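Local coordinates for adenosine monophosphate-protein transferase FICD homolog (Caenorhabditis elegans, PDB 5JJ6) that belongs to the Fic/DOC (Fido) family, pairing a largely helical Fic core with an N-terminal set of antiparallel helices of the tetratricopeptide-repeat kind, at residues B[19-24]-B[42-47]; B[59-64]-B[75-80]. All blocks are in the same frame, centred on the assembly; numbering follows the deposited sequence.

Interaction 1. Residues B[19-24]-B[42-47]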
loop_
_atom_site.group_PDB
_atom_site.type_symbol
_atom_site.label_atom_id
_atom_site.label_comp_id
_atom_site.label_asym_id
_atom_site.label_seq_id
_atom_site.Cartn_x
_atom_site.Cartn_y
_atom_site.Cartn_z
ATOM N N LYS B 19 -52.581 -2.175 10.068
ATOM C CA LYS B 19 -53.807 -2.509 9.364
ATOM C C LYS B 19 -54.936 -1.551 9.745
ATOM O O LYS B 19 -55.725 -1.125 8.886
ATOM C CB LYS B 19 -54.181 -3.959 9.661
ATOM C CG LYS B 19 -53.156 -4.946 9.112
ATOM C CD LYS B 19 -53.429 -6.369 9.560
ATOM C CE LYS B 19 -52.489 -7.338 8.868
ATOM N NZ LYS B 19 -52.965 -8.741 8.994
ATOM N N GLU B 20 -54.970 -1.146 11.014
ATOM C CA GLU B 20 -56.066 -0.301 11.472
ATOM C C GLU B 20 -55.700 1.149 11.235
ATOM O O GLU B 20 -56.575 2.010 11.170
ATOM C CB GLU B 20 -56.367 -0.509 12.959
ATOM C CG GLU B 20 -56.500 -1.954 13.387
ATOM C CD GLU B 20 -57.031 -2.099 14.803
ATOM O OE1 GLU B 20 -57.614 -1.116 15.312
ATOM O OE2 GLU B 20 -56.885 -3.197 15.393
ATOM N N ALA B 21 -54.403 1.416 11.106
ATOM C CA ALA B 21 -53.952 2.683 10.550
ATOM C C ALA B 21 -54.491 2.881 9.142
ATOM O O ALA B 21 -54.981 3.963 8.805
ATOM C CB ALA B 21 -52.444 2.758 10.548
ATOM N N ILE B 22 -54.412 1.832 8.322
ATOM C CA ILE B 22 -54.884 1.918 6.935
ATOM C C ILE B 22 -56.411 1.949 6.789
ATOM O O ILE B 22 -56.945 2.671 5.944
ATOM C CB ILE B 22 -54.364 0.741 6.082
ATOM C CG1 ILE B 22 -52.847 0.618 6.174
ATOM C CG2 ILE B 22 -54.767 0.924 4.635
ATOM C CD1 ILE B 22 -52.329 -0.712 5.648
ATOM N N LEU B 23 -57.120 1.200 7.627
ATOM C CA LEU B 23 -58.579 1.285 7.597
ATOM C C LEU B 23 -59.074 2.614 8.161
ATOM O O LEU B 23 -60.063 3.163 7.678
ATOM C CB LEU B 23 -59.211 0.125 8.372
ATOM C CG LEU B 23 -59.224 -1.251 7.703
ATOM C CD1 LEU B 23 -59.858 -2.289 8.616
ATOM C CD2 LEU B 23 -59.951 -1.189 6.371
ATOM N N ALA B 24 -58.387 3.136 9.173
ATOM C CA ALA B 24 -58.700 4.466 9.684
ATOM C C ALA B 24 -58.464 5.561 8.647
ATOM O O ALA B 24 -59.318 6.421 8.444
ATOM C CB ALA B 24 -57.889 4.754 10.934
ATOM N N THR B 42 -49.420 12.340 11.264
ATOM C CA THR B 42 -48.751 11.697 12.395
ATOM C C THR B 42 -49.069 10.193 12.397
ATOM O O THR B 42 -48.179 9.351 12.582
ATOM C CB THR B 42 -49.146 12.348 13.734
ATOM O OG1 THR B 42 -49.166 13.773 13.577
ATOM C CG2 THR B 42 -48.137 11.983 14.821
ATOM N N ILE B 43 -50.328 9.865 12.117
ATOM C CA ILE B 43 -50.777 8.476 12.133
ATOM C C ILE B 43 -50.108 7.659 11.029
ATOM O O ILE B 43 -49.524 6.595 11.285
ATOM C CB ILE B 43 -52.304 8.372 11.961
ATOM C CG1 ILE B 43 -53.018 9.149 13.069
ATOM C CG2 ILE B 43 -52.744 6.911 11.944
ATOM C CD1 ILE B 43 -52.658 8.695 14.472
ATOM N N MET B 44 -50.172 8.170 9.804
ATOM C CA MET B 44 -49.563 7.469 8.682
ATOM C C MET B 44 -48.045 7.384 8.831
ATOM O O MET B 44 -47.407 6.546 8.212
ATOM C CB MET B 44 -49.932 8.139 7.362
ATOM C CG MET B 44 -50.274 7.148 6.261
ATOM S SD MET B 44 -51.726 6.162 6.694
ATOM C CE MET B 44 -51.004 4.523 6.801
ATOM N N GLU B 45 -47.470 8.255 9.652
ATOM C CA GLU B 45 -46.035 8.249 9.884
ATOM C C GLU B 45 -45.662 7.192 10.914
ATOM O O GLU B 45 -44.613 6.561 10.803
ATOM C CB GLU B 45 -45.550 9.626 10.324
ATOM C CG GLU B 45 -45.054 10.486 9.176
ATOM C CD GLU B 45 -45.030 11.958 9.523
ATOM O OE1 GLU B 45 -45.343 12.296 10.684
ATOM O OE2 GLU B 45 -44.707 12.774 8.633
ATOM N N HIS B 46 -46.491 7.013 11.936
ATOM C CA HIS B 46 -46.246 5.914 12.869
ATOM C C HIS B 46 -46.389 4.592 12.098
ATOM O O HIS B 46 -45.635 3.620 12.311
ATOM C CB HIS B 46 -47.212 5.970 14.055
ATOM C CG HIS B 46 -46.950 4.926 15.100
ATOM N ND1 HIS B 46 -47.933 4.459 15.946
ATOM C CD2 HIS B 46 -45.815 4.267 15.439
ATOM C CE1 HIS B 46 -47.418 3.551 16.758
ATOM N NE2 HIS B 46 -46.134 3.417 16.472
ATOM N N ALA B 47 -47.339 4.586 11.164
ATOM C CA ALA B 47 -47.569 3.427 10.309
ATOM C C ALA B 47 -46.310 3.174 9.488
ATOM O O ALA B 47 -45.830 2.041 9.412
ATOM C CB ALA B 47 -48.766 3.632 9.428
#
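Met44 bends at chi2 (62°) and again about its CG-SD bond (chi3 -115°), so that its terminal CE swings toward the facing helix although the residue itself sits on the flank of 42-47. Ile43, with CG1 beside the backbone N (chi1 -58°), has its CG2 branch anti to that N and directed at the same partner. The target of both is the methyl group of Ala21, whose CB is directed toward 42-47 and which contributes the largest share of the 155 Å² buried here. Its CB lies 3.9 Å from Ala47 CB, methyl against methyl. Ile43 CG2 stands 4.4 Å from Ala21 CB, and Met44 CE is equally distant from Ala21 CB. The two helices run roughly antiparallel, their short axes 9.6 Å apart, as in the stacked helices of a tetratricopeptide-repeat region, which FICD proteins carry ahead of their Fic core. Ala21 and Ala47 are the pair whose backbones come nearest, with 6.4 Å between Ala21 CA and Ala47 CA. Beside this alanine pair, Ile22 places CG1 4.4 Å from Met44 CE, so the one sulfur-borne methyl touches two consecutive residues of 19-24. No hydrogen bond crosses the interface; its cohesion is apolar. Helix 55-67 covers the flank where Ile22 and Met44 lie, Ile22 resting on Gln56 and Met44 on Ile57, Glu60 and Met61.

Interaction 2. Residues B[59-64]-B[75-80]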
loop_
_atom_site.group_PDB
_atom_site.type_symbol
_atom_site.label_atom_id
_atom_site.label_comp_id
_atom_site.label_asym_id
_atom_site.label_seq_id
_atom_site.Cartn_x
_atom_site.Cartn_y
_atom_site.Cartn_z
ATOM N N ILE B 59 -48.757 4.749 -0.537
ATOM C CA ILE B 59 -49.707 5.468 -1.367
ATOM C C ILE B 59 -50.420 6.560 -0.562
ATOM O O ILE B 59 -50.496 7.719 -1.000
ATOM C CB ILE B 59 -50.709 4.500 -1.998
ATOM C CG1 ILE B 59 -50.041 3.756 -3.157
ATOM C CG2 ILE B 59 -51.936 5.241 -2.515
ATOM C CD1 ILE B 59 -50.879 2.620 -3.749
ATOM N N GLU B 60 -50.940 6.192 0.608
ATOM C CA GLU B 60 -51.642 7.155 1.465
ATOM C C GLU B 60 -50.738 8.326 1.883
ATOM O O GLU B 60 -51.088 9.508 1.723
ATOM C CB GLU B 60 -52.205 6.457 2.706
ATOM C CG GLU B 60 -53.098 7.346 3.571
ATOM C CD GLU B 60 -54.433 7.700 2.904
ATOM O OE1 GLU B 60 -54.843 6.998 1.947
ATOM O OE2 GLU B 60 -55.072 8.684 3.346
ATOM N N MET B 61 -49.568 7.972 2.412
ATOM C CA MET B 61 -48.548 8.932 2.810
ATOM C C MET B 61 -48.286 9.874 1.646
ATOM O O MET B 61 -48.208 11.090 1.812
ATOM C CB MET B 61 -47.271 8.201 3.204
ATOM C CG MET B 61 -46.123 9.093 3.575
ATOM S SD MET B 61 -46.619 10.284 4.829
ATOM C CE MET B 61 -46.763 9.199 6.244
ATOM N N GLY B 62 -48.202 9.285 0.458
ATOM C CA GLY B 62 -48.032 10.018 -0.782
ATOM C C GLY B 62 -49.101 11.073 -0.975
ATOM O O GLY B 62 -48.797 12.232 -1.239
ATOM N N GLN B 63 -50.365 10.689 -0.845
ATOM C CA GLN B 63 -51.425 11.652 -1.137
ATOM C C GLN B 63 -51.497 12.743 -0.080
ATOM O O GLN B 63 -51.837 13.898 -0.387
ATOM C CB GLN B 63 -52.768 10.936 -1.271
ATOM C CG GLN B 63 -52.843 10.128 -2.545
ATOM C CD GLN B 63 -54.129 9.363 -2.688
ATOM O OE1 GLN B 63 -54.272 8.272 -2.139
ATOM N NE2 GLN B 63 -55.072 9.917 -3.445
ATOM N N ILE B 64 -51.112 12.392 1.144
ATOM C CA ILE B 64 -50.972 13.386 2.197
ATOM C C ILE B 64 -49.893 14.390 1.821
ATOM O O ILE B 64 -50.100 15.596 1.945
ATOM C CB ILE B 64 -50.642 12.737 3.554
ATOM C CG1 ILE B 64 -51.842 11.924 4.062
ATOM C CG2 ILE B 64 -50.237 13.794 4.585
ATOM C CD1 ILE B 64 -51.510 11.018 5.242
ATOM N N ASP B 75 -44.508 12.073 -5.208
ATOM C CA ASP B 75 -44.035 11.288 -6.334
ATOM C C ASP B 75 -43.081 10.167 -5.878
ATOM O O ASP B 75 -43.170 9.039 -6.350
ATOM C CB ASP B 75 -43.356 12.200 -7.348
ATOM C CG ASP B 75 -42.694 11.435 -8.457
ATOM O OD1 ASP B 75 -41.534 10.993 -8.264
ATOM O OD2 ASP B 75 -43.322 11.281 -9.524
ATOM N N GLN B 76 -42.182 10.474 -4.949
ATOM C CA GLN B 76 -41.271 9.449 -4.410
ATOM C C GLN B 76 -41.999 8.278 -3.729
ATOM O O GLN B 76 -41.616 7.102 -3.901
ATOM C CB GLN B 76 -40.266 10.107 -3.470
ATOM C CG GLN B 76 -39.138 10.680 -4.270
ATOM C CD GLN B 76 -38.458 9.607 -5.096
ATOM O OE1 GLN B 76 -37.942 8.641 -4.540
ATOM N NE2 GLN B 76 -38.488 9.740 -6.420
ATOM N N CYS B 77 -43.012 8.609 -2.931
ATOM C CA CYS B 77 -43.888 7.594 -2.357
ATOM C C CYS B 77 -44.520 6.698 -3.432
ATOM O O CYS B 77 -44.515 5.465 -3.300
ATOM C CB CYS B 77 -45.001 8.238 -1.528
ATOM S SG CYS B 77 -44.487 8.915 0.057
ATOM N N TYR B 78 -45.082 7.309 -4.480
ATOM C CA TYR B 78 -45.732 6.513 -5.529
ATOM C C TYR B 78 -44.725 5.613 -6.243
ATOM O O TYR B 78 -45.013 4.449 -6.536
ATOM C CB TYR B 78 -46.441 7.403 -6.545
ATOM C CG TYR B 78 -47.465 8.334 -5.942
ATOM C CD1 TYR B 78 -48.210 7.955 -4.834
ATOM C CD2 TYR B 78 -47.682 9.602 -6.482
ATOM C CE1 TYR B 78 -49.140 8.813 -4.276
ATOM C CE2 TYR B 78 -48.605 10.458 -5.939
ATOM C CZ TYR B 78 -49.328 10.061 -4.836
ATOM O OH TYR B 78 -50.241 10.919 -4.285
ATOM N N VAL B 79 -43.536 6.145 -6.505
ATOM C CA VAL B 79 -42.507 5.367 -7.180
ATOM C C VAL B 79 -42.108 4.150 -6.349
ATOM O O VAL B 79 -41.982 3.037 -6.890
ATOM C CB VAL B 79 -41.256 6.214 -7.480
ATOM C CG1 VAL B 79 -40.135 5.331 -8.037
ATOM C CG2 VAL B 79 -41.590 7.347 -8.455
ATOM N N LYS B 80 -41.929 4.345 -5.039
ATOM C CA LYS B 80 -41.633 3.209 -4.166
ATOM C C LYS B 80 -42.775 2.184 -4.090
ATOM O O LYS B 80 -42.529 0.968 -4.113
ATOM C CB LYS B 80 -41.272 3.686 -2.763
ATOM C CG LYS B 80 -39.766 3.894 -2.603
ATOM C CD LYS B 80 -39.375 4.654 -1.349
ATOM C CE LYS B 80 -39.249 3.756 -0.144
ATOM N NZ LYS B 80 -38.517 4.514 0.920
#
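Tyr78 brings its ring against the backbone of Gly62, with CE1 3.9 Å from Gly62 CA. Its first torsion sets CG anti to the carbonyl carbon and beside the backbone N (chi1 -57°), which carries the ring from the flank of 75-80 over to the neighbouring helix. The carbonyl of Ile59 meets the ring at its edge, in plane, Ile59 O being 3.7 Å from Tyr78 CE1; that same oxygen accepts the helical hydrogen bond from Gln63 N. At the far end of the ring, Tyr78 OH reaches the aliphatic part of Gln63, 3.2 Å from Gln63 CG. The two side chains cross at roughly a right angle, and the Gln63 amide is turned 67° from the ring plane. The hydroxyl makes its hydrogen bond with Glu66 OE2, further along helix 55-67, so helix 55-67 meets both the ring and its polar tip. This is a tightly paired antiparallel hairpin of helices, as in tetratricopeptide-repeat folds: the short axes pass 8.0 Å apart, with 164° between their N-to-C directions, and Gly62 CA lies 5.1 Å from Cys77 CA. The close approach is made at Gly62, where no side chain intervenes and Cys77 packs directly on main chain, Cys77 CB 3.6 Å from Gly62 CA. Cys77 SG also meets Met61 CG at 3.9 Å, on the side toward helix 37-50. Leu94 and Thr98 of helix 89-120 touch Tyr78, while Asp75 forms a salt bridge with Arg327 of helix 327-346.

How the interactions relate
The two contacts follow one another along the chain, their centres 14 Å apart, and they meet where helix 37-50 packs on helix 55-67. Met44 and Met61 are the joint: Met61 CE lies 3.4 Å from Met44 O, and Met44 SD lies 3.6 Å from Glu60 CG. Ile64 adds its CD1 at 3.9 Å from Met44 CB. Met44 thus serves interaction 1 through its CE while its SD, CB and backbone O meet residues 59-64, and Met61 turns from Cys77 in interaction 2 to this seam. Both lie in the N-terminal helical array, on the same side of the chain's centre, the centre of interaction 1 about 31 Å and that of interaction 2 about 22 Å from it.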